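SnoaL-like domain-containing protein (Agrobacterium tumefaciens str. C58, PDB 3DXO) is of unknown function but belongs to the SnoaL-like family within the NTF2 clan and is a putative isomerase. Local coordinates at residues Gln30-Ala33 and Glu34-Tyr38. Residues are numbered along the deposited sequence; the frame is centred on the assembly and turned at random.
Sequences QAWA and ENTRY
At the corner where the chain passes from the end of helix 21-31 into strand 36-39, which lies between strands 44-46 and 109-117 in the sheet, Thr36 meets the edge of the Trp32 indole. Trp32 is the first residue past the helix to leave helical geometry, and the chain then bends at Glu34 and Asn35; a weak backbone bond, Thr36 N to Glu34 O (3.3 Å), lies within the bend. The threonine hydroxyl comes in near the ring plane, with Thr36 OG1 3.3 Å from Trp32 CD1; its methyl CG2 lies 3.6 Å from that same carbon. Setting OG1 anti to the backbone N (chi1 -171°) turns the hydroxyl to the indole edge and leaves CG2 next to Ala33 O.

One water bridges Trp32 with Thr36 and Arg37, two of its three bonds being weak. Its O is hydrogen-bonded to Thr36 OG1 (2.5 Å), accepts a weak bond from Trp32 NE1 (2.9 Å) and donates another weak one to Arg37 O (3.0 Å). Thr36 OG1 also bonds to Ile109 O, so this hydroxyl of a buried residue is held by the neighbouring strand as well as by the water. Ile51 of helix 47-61 touches both Trp32 and Thr36, while Ala15 of helix 3-17 packs on the indole. Three helices against a mixed sheet, with this corner joining helix 21-31 to it, are consistent with the alpha+beta cone of the NTF2-like fold.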
ATOM      1  N   GLN B  30       3.999  11.541  19.685  1.00 27.33           N
ATOM      2  CA  GLN B  30       2.652  11.102  20.048  1.00 27.41           C
ATOM      3  C   GLN B  30       2.091  10.040  19.093  1.00 28.08           C
ATOM      4  O   GLN B  30       1.662   8.960  19.522  1.00 29.24           O
ATOM      5  CB  GLN B  30       1.687  12.293  20.114  1.00 27.79           C
ATOM      6  CG  GLN B  30       2.056  13.418  21.103  1.00 28.62           C
ATOM      7  CD  GLN B  30       1.977  13.018  22.578  1.00 29.73           C
ATOM      8  OE1 GLN B  30       2.815  13.443  23.377  1.00 31.44           O
ATOM      9  NE2 GLN B  30       0.974  12.214  22.946  1.00 29.84           N
ATOM     10  N   ALA B  31       2.125  10.331  17.798  1.00 27.76           N
ATOM     11  CA  ALA B  31       1.530   9.446  16.783  1.00 27.19           C
ATOM     12  C   ALA B  31       2.353   8.207  16.421  1.00 27.29           C
ATOM     13  O   ALA B  31       1.797   7.134  16.168  1.00 27.83           O
ATOM     14  CB  ALA B  31       1.223  10.244  15.501  1.00 26.56           C
ATOM     15  N   TRP B  32       3.670   8.341  16.357  1.00 26.87           N
ATOM     16  CA  TRP B  32       4.519   7.206  15.945  1.00 26.62           C
ATOM     17  C   TRP B  32       5.002   6.296  17.068  1.00 25.79           C
ATOM     18  O   TRP B  32       5.222   6.758  18.173  1.00 25.47           O
ATOM     19  CB  TRP B  32       5.750   7.721  15.207  1.00 27.21           C
ATOM     20  CG  TRP B  32       5.630   7.881  13.730  1.00 27.26           C
ATOM     21  CD1 TRP B  32       6.218   7.096  12.787  1.00 27.63           C
ATOM     22  CD2 TRP B  32       4.919   8.890  13.021  1.00 27.45           C
ATOM     23  NE1 TRP B  32       5.927   7.558  11.523  1.00 27.56           N
ATOM     24  CE2 TRP B  32       5.127   8.658  11.639  1.00 27.23           C
ATOM     25  CE3 TRP B  32       4.128   9.969  13.408  1.00 27.90           C
ATOM     26  CZ2 TRP B  32       4.568   9.445  10.660  1.00 27.05           C
ATOM     27  CZ3 TRP B  32       3.585  10.769  12.417  1.00 27.62           C
ATOM     28  CH2 TRP B  32       3.806  10.496  11.062  1.00 27.47           C
ATOM     29  N   ALA B  33       5.194   5.014  16.754  1.00 25.36           N
ATOM     30  CA  ALA B  33       5.724   4.033  17.704  1.00 25.44           C
ATOM     31  C   ALA B  33       7.255   4.124  17.818  1.00 25.72           C
ATOM     32  O   ALA B  33       7.921   4.692  16.948  1.00 25.89           O
ATOM     33  CB  ALA B  33       5.328   2.642  17.300  1.00 24.76           C
ATOM     34  N   GLU B  34       7.804   3.582  18.904  1.00 25.83           N
ATOM     35  CA  GLU B  34       9.253   3.550  19.094  1.00 26.61           C
ATOM     36  C   GLU B  34       9.871   2.624  18.044  1.00 26.37           C
ATOM     37  O   GLU B  34      10.858   2.984  17.413  1.00 26.48           O
ATOM     38  CB  GLU B  34       9.640   3.173  20.535  1.00 26.60           C
ATOM     39  CG  GLU B  34       9.186   4.249  21.530  1.00 27.44           C
ATOM     40  CD  GLU B  34       9.733   4.115  22.957  1.00 27.99           C
ATOM     41  OE1 GLU B  34      10.226   3.038  23.366  1.00 28.32           O
ATOM     42  OE2 GLU B  34       9.658   5.130  23.685  1.00 29.29           O
ATOM     43  N   ASN B  35       9.284   1.447  17.849  1.00 26.57           N
ATOM     44  CA  ASN B  35       9.705   0.546  16.788  1.00 27.06           C
ATOM     45  C   ASN B  35       8.855   0.910  15.606  1.00 27.85           C
ATOM     46  O   ASN B  35       7.764   0.354  15.469  1.00 29.53           O
ATOM     47  CB  ASN B  35       9.420  -0.903  17.131  1.00 27.30           C
ATOM     48  CG  ASN B  35      10.262  -1.408  18.265  1.00 28.42           C
ATOM     49  OD1 ASN B  35      10.803  -0.634  19.050  1.00 28.85           O
ATOM     50  ND2 ASN B  35      10.366  -2.731  18.377  1.00 29.58           N
ATOM     51  N   THR B  36       9.301   1.858  14.788  1.00 27.28           N
ATOM     52  CA  THR B  36       8.539   2.289  13.626  1.00 27.41           C
ATOM     53  C   THR B  36       9.490   2.386  12.450  1.00 28.23           C
ATOM     54  O   THR B  36      10.702   2.550  12.640  1.00 28.87           O
ATOM     55  CB  THR B  36       7.805   3.638  13.846  1.00 27.57           C
ATOM     56  OG1 THR B  36       6.914   3.881  12.749  1.00 27.45           O
ATOM     57  CG2 THR B  36       8.783   4.808  13.981  1.00 27.74           C
ATOM     58  N   ARG B  37       8.940   2.304  11.238  1.00 28.43           N
ATOM     59  CA  ARG B  37       9.743   2.239  10.025  1.00 28.54           C
ATOM     60  C   ARG B  37       9.017   2.949   8.885  1.00 27.87           C
ATOM     61  O   ARG B  37       7.801   2.803   8.720  1.00 28.73           O
ATOM     62  CB  ARG B  37       9.880   0.763   9.662  1.00 30.01           C
ATOM     63  CG  ARG B  37      11.067   0.338   8.856  1.00 31.92           C
ATOM     64  CD  ARG B  37      12.122  -0.294   9.729  1.00 35.34           C
ATOM     65  NE  ARG B  37      12.834  -1.305   8.946  1.00 37.29           N
ATOM     66  CZ  ARG B  37      13.811  -1.048   8.069  1.00 38.57           C
ATOM     67  NH1 ARG B  37      14.222   0.215   7.845  1.00 39.42           N
ATOM     68  NH2 ARG B  37      14.381  -2.068   7.409  1.00 38.13           N
ATOM     69  N   TYR B  38       9.766   3.689   8.084  1.00 26.80           N
ATOM     70  CA  TYR B  38       9.222   4.397   6.933  1.00 26.33           C
ATOM     71  C   TYR B  38      10.078   4.127   5.692  1.00 25.81           C
ATOM     72  O   TYR B  38      11.296   4.058   5.760  1.00 25.10           O
ATOM     73  CB  TYR B  38       9.191   5.911   7.226  1.00 26.92           C
ATOM     74  CG  TYR B  38       8.713   6.774   6.087  1.00 26.66           C
ATOM     75  CD1 TYR B  38       9.545   7.058   5.008  1.00 27.45           C
ATOM     76  CD2 TYR B  38       7.452   7.320   6.093  1.00 26.74           C
ATOM     77  CE1 TYR B  38       9.120   7.853   3.945  1.00 27.39           C
ATOM     78  CE2 TYR B  38       7.015   8.118   5.054  1.00 27.13           C
ATOM     79  CZ  TYR B  38       7.854   8.382   3.974  1.00 27.41           C
ATOM     80  OH  TYR B  38       7.429   9.161   2.913  1.00 27.62           O
TER
HETATM   81  O   HOH W   1       6.587   4.954  10.476  1.00 21.39           O